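Local structure of 2-oxoadipate dioxygenase/decarboxylase, chloroplastic/amyloplastic (Oryza sativa, 6W1K) at residues A[82-88]-A[100-105]. The protein catalyses the iron(II)-dependent decarboxylation and hydroxylation of 2-oxoadipate to D-2-hydroxyglutarate in lysine breakdown, and helps regulate starch synthesis and amyloplast development in the grain. Sequence-based numbering, arbitrary orientation.
Sequences FGYVPRE and LWFSPP
W101 sets its indole between backbone N and carbonyl carbon (chi1 75°), which brings one face up against R87 CB. That CB lies 3.6 Å from the centroid of the five-membered ring, a CH-pi contact. R87 turns CG away from its own carbonyl carbon (chi1 -56°), and bends at chi2 and chi3 bring the guanidinium over the six-membered end of the indole. W101 CH2 lies over the centre of one guanidinium face, with the two planes 43° apart. In the guanidinium plane, R87 NH1 donates to S103 OG at 3.2 Å. Strands 85-92 and 97-103 form an antiparallel beta hairpin in the sheet of this glyoxalase-clan protein; 85-92 is the outer strand, and 97-103 also pairs with 121-127. V85 and S103 are a hydrogen-bonded pair: V85 N to S103 O and S103 N to V85 O are both 3.0 Å. R87 N bonds W101 O at 2.8 Å. On the face of P86 and F102, P86 CB packs on F102 CE2. The W101 ring meets F294 of the 2-oxoadipate pocket edge-to-face. Before the hairpin, G83 ends helix 72-81 in a Schellman motif. Y84 offers one ring face to P104 CA, 3.6 Å from the centroid, and to P105 CD. Its OH is hydrogen-bonded to P120 O.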
loop_
_atom_site.group_PDB
_atom_site.type_symbol
_atom_site.label_atom_id
_atom_site.label_comp_id
_atom_site.label_asym_id
_atom_site.label_seq_id
_atom_site.Cartn_x
_atom_site.Cartn_y
_atom_site.Cartn_z
ATOM N N PHE A 82 -3.064 -13.233 11.940
ATOM C CA PHE A 82 -1.621 -13.448 11.929
ATOM C C PHE A 82 -0.871 -12.363 12.700
ATOM O O PHE A 82 0.242 -11.975 12.347
ATOM C CB PHE A 82 -1.159 -13.606 10.478
ATOM C CG PHE A 82 -1.621 -14.921 9.894
ATOM C CD1 PHE A 82 -0.959 -16.115 10.224
ATOM C CD2 PHE A 82 -2.764 -14.989 9.105
ATOM C CE1 PHE A 82 -1.417 -17.360 9.773
ATOM C CE2 PHE A 82 -3.219 -16.222 8.635
ATOM C CZ PHE A 82 -2.548 -17.405 8.963
ATOM N N GLY A 83 -1.435 -11.948 13.842
ATOM C CA GLY A 83 -0.696 -11.234 14.861
ATOM C C GLY A 83 -0.504 -9.748 14.615
ATOM O O GLY A 83 0.166 -9.080 15.418
ATOM N N TYR A 84 -1.092 -9.198 13.565
ATOM C CA TYR A 84 -1.041 -7.757 13.371
ATOM C C TYR A 84 -1.971 -7.040 14.354
ATOM O O TYR A 84 -2.965 -7.584 14.835
ATOM C CB TYR A 84 -1.409 -7.369 11.949
ATOM C CG TYR A 84 -0.292 -7.527 10.957
ATOM C CD1 TYR A 84 0.134 -8.787 10.580
ATOM C CD2 TYR A 84 0.367 -6.411 10.435
ATOM C CE1 TYR A 84 1.168 -8.938 9.676
ATOM C CE2 TYR A 84 1.399 -6.548 9.544
ATOM C CZ TYR A 84 1.784 -7.822 9.151
ATOM O OH TYR A 84 2.826 -7.981 8.265
ATOM N N VAL A 85 -1.601 -5.800 14.651
ATOM C CA VAL A 85 -2.221 -4.995 15.696
ATOM C C VAL A 85 -2.745 -3.732 15.029
ATOM O O VAL A 85 -1.968 -3.000 14.413
ATOM C CB VAL A 85 -1.208 -4.635 16.799
ATOM C CG1 VAL A 85 -1.794 -3.752 17.914
ATOM C CG2 VAL A 85 -0.634 -5.921 17.438
ATOM N N PRO A 86 -4.031 -3.410 15.170
ATOM C CA PRO A 86 -4.529 -2.148 14.602
ATOM C C PRO A 86 -3.959 -0.934 15.324
ATOM O O PRO A 86 -3.803 -0.900 16.550
ATOM C CB PRO A 86 -6.056 -2.258 14.772
ATOM C CG PRO A 86 -6.256 -3.184 15.893
ATOM C CD PRO A 86 -5.104 -4.186 15.815
ATOM N N ARG A 87 -3.636 0.075 14.534
ATOM C CA ARG A 87 -3.058 1.300 15.062
ATOM C C ARG A 87 -3.969 2.491 14.757
ATOM O O ARG A 87 -5.163 2.436 15.058
ATOM C CB ARG A 87 -1.645 1.453 14.510
ATOM C CG ARG A 87 -0.763 0.203 14.843
ATOM C CD ARG A 87 -0.360 0.133 16.366
ATOM N NE ARG A 87 0.521 1.248 16.677
ATOM C CZ ARG A 87 1.853 1.212 16.643
ATOM N NH1 ARG A 87 2.493 0.095 16.370
ATOM N NH2 ARG A 87 2.553 2.301 16.899
ATOM N N GLU A 88 -3.428 3.556 14.180
ATOM C CA GLU A 88 -4.145 4.828 14.062
ATOM C C GLU A 88 -5.099 4.827 12.860
ATOM O O GLU A 88 -4.845 4.202 11.826
ATOM C CB GLU A 88 -3.163 5.988 13.928
ATOM C CG GLU A 88 -1.912 5.875 14.834
ATOM C CD GLU A 88 -2.248 5.573 16.295
ATOM O OE1 GLU A 88 -3.219 6.179 16.807
ATOM O OE2 GLU A 88 -1.538 4.733 16.921
ATOM N N LEU A 100 -6.926 2.649 8.112
ATOM C CA LEU A 100 -6.334 2.149 9.344
ATOM C C LEU A 100 -5.037 1.471 8.973
ATOM O O LEU A 100 -4.958 0.813 7.934
ATOM C CB LEU A 100 -7.250 1.154 10.008
ATOM C CG LEU A 100 -7.138 0.760 11.470
ATOM C CD1 LEU A 100 -7.240 1.946 12.373
ATOM C CD2 LEU A 100 -8.287 -0.237 11.746
ATOM N N TRP A 101 -4.028 1.599 9.806
ATOM C CA TRP A 101 -2.819 0.831 9.569
ATOM C C TRP A 101 -2.603 -0.148 10.717
ATOM O O TRP A 101 -3.197 -0.026 11.794
ATOM C CB TRP A 101 -1.623 1.745 9.354
ATOM C CG TRP A 101 -1.026 2.426 10.528
ATOM C CD1 TRP A 101 -1.417 3.610 11.109
ATOM C CD2 TRP A 101 0.142 2.000 11.242
ATOM N NE1 TRP A 101 -0.550 3.952 12.128
ATOM C CE2 TRP A 101 0.400 2.964 12.244
ATOM C CE3 TRP A 101 0.991 0.893 11.126
ATOM C CZ2 TRP A 101 1.480 2.861 13.130
ATOM C CZ3 TRP A 101 2.091 0.801 12.006
ATOM C CH2 TRP A 101 2.320 1.778 12.988
ATOM N N PHE A 102 -1.791 -1.158 10.426
ATOM C CA PHE A 102 -1.596 -2.337 11.271
ATOM C C PHE A 102 -0.094 -2.595 11.369
ATOM O O PHE A 102 0.609 -2.592 10.360
ATOM C CB PHE A 102 -2.308 -3.569 10.700
ATOM C CG PHE A 102 -3.798 -3.389 10.521
ATOM C CD1 PHE A 102 -4.289 -2.635 9.481
ATOM C CD2 PHE A 102 -4.680 -3.944 11.414
ATOM C CE1 PHE A 102 -5.656 -2.447 9.365
ATOM C CE2 PHE A 102 -6.042 -3.773 11.312
ATOM C CZ PHE A 102 -6.544 -3.029 10.290
ATOM N N SER A 103 0.397 -2.797 12.607
ATOM C CA SER A 103 1.800 -3.099 12.824
ATOM C C SER A 103 1.961 -4.604 13.001
ATOM O O SER A 103 1.112 -5.256 13.620
ATOM C CB SER A 103 2.345 -2.395 14.071
ATOM O OG SER A 103 1.504 -2.669 15.152
ATOM N N PRO A 104 3.067 -5.159 12.535
ATOM C CA PRO A 104 3.193 -6.626 12.474
ATOM C C PRO A 104 3.497 -7.242 13.825
ATOM O O PRO A 104 3.949 -6.571 14.753
ATOM C CB PRO A 104 4.351 -6.850 11.481
ATOM C CG PRO A 104 5.134 -5.596 11.506
ATOM C CD PRO A 104 4.193 -4.452 11.896
ATOM N N PRO A 105 3.284 -8.549 13.965
ATOM C CA PRO A 105 3.799 -9.250 15.143
ATOM C C PRO A 105 5.326 -9.140 15.195
ATOM O O PRO A 105 5.979 -8.895 14.180
ATOM C CB PRO A 105 3.350 -10.691 14.924
ATOM C CG PRO A 105 3.319 -10.850 13.410
ATOM C CD PRO A 105 2.870 -9.477 12.893
#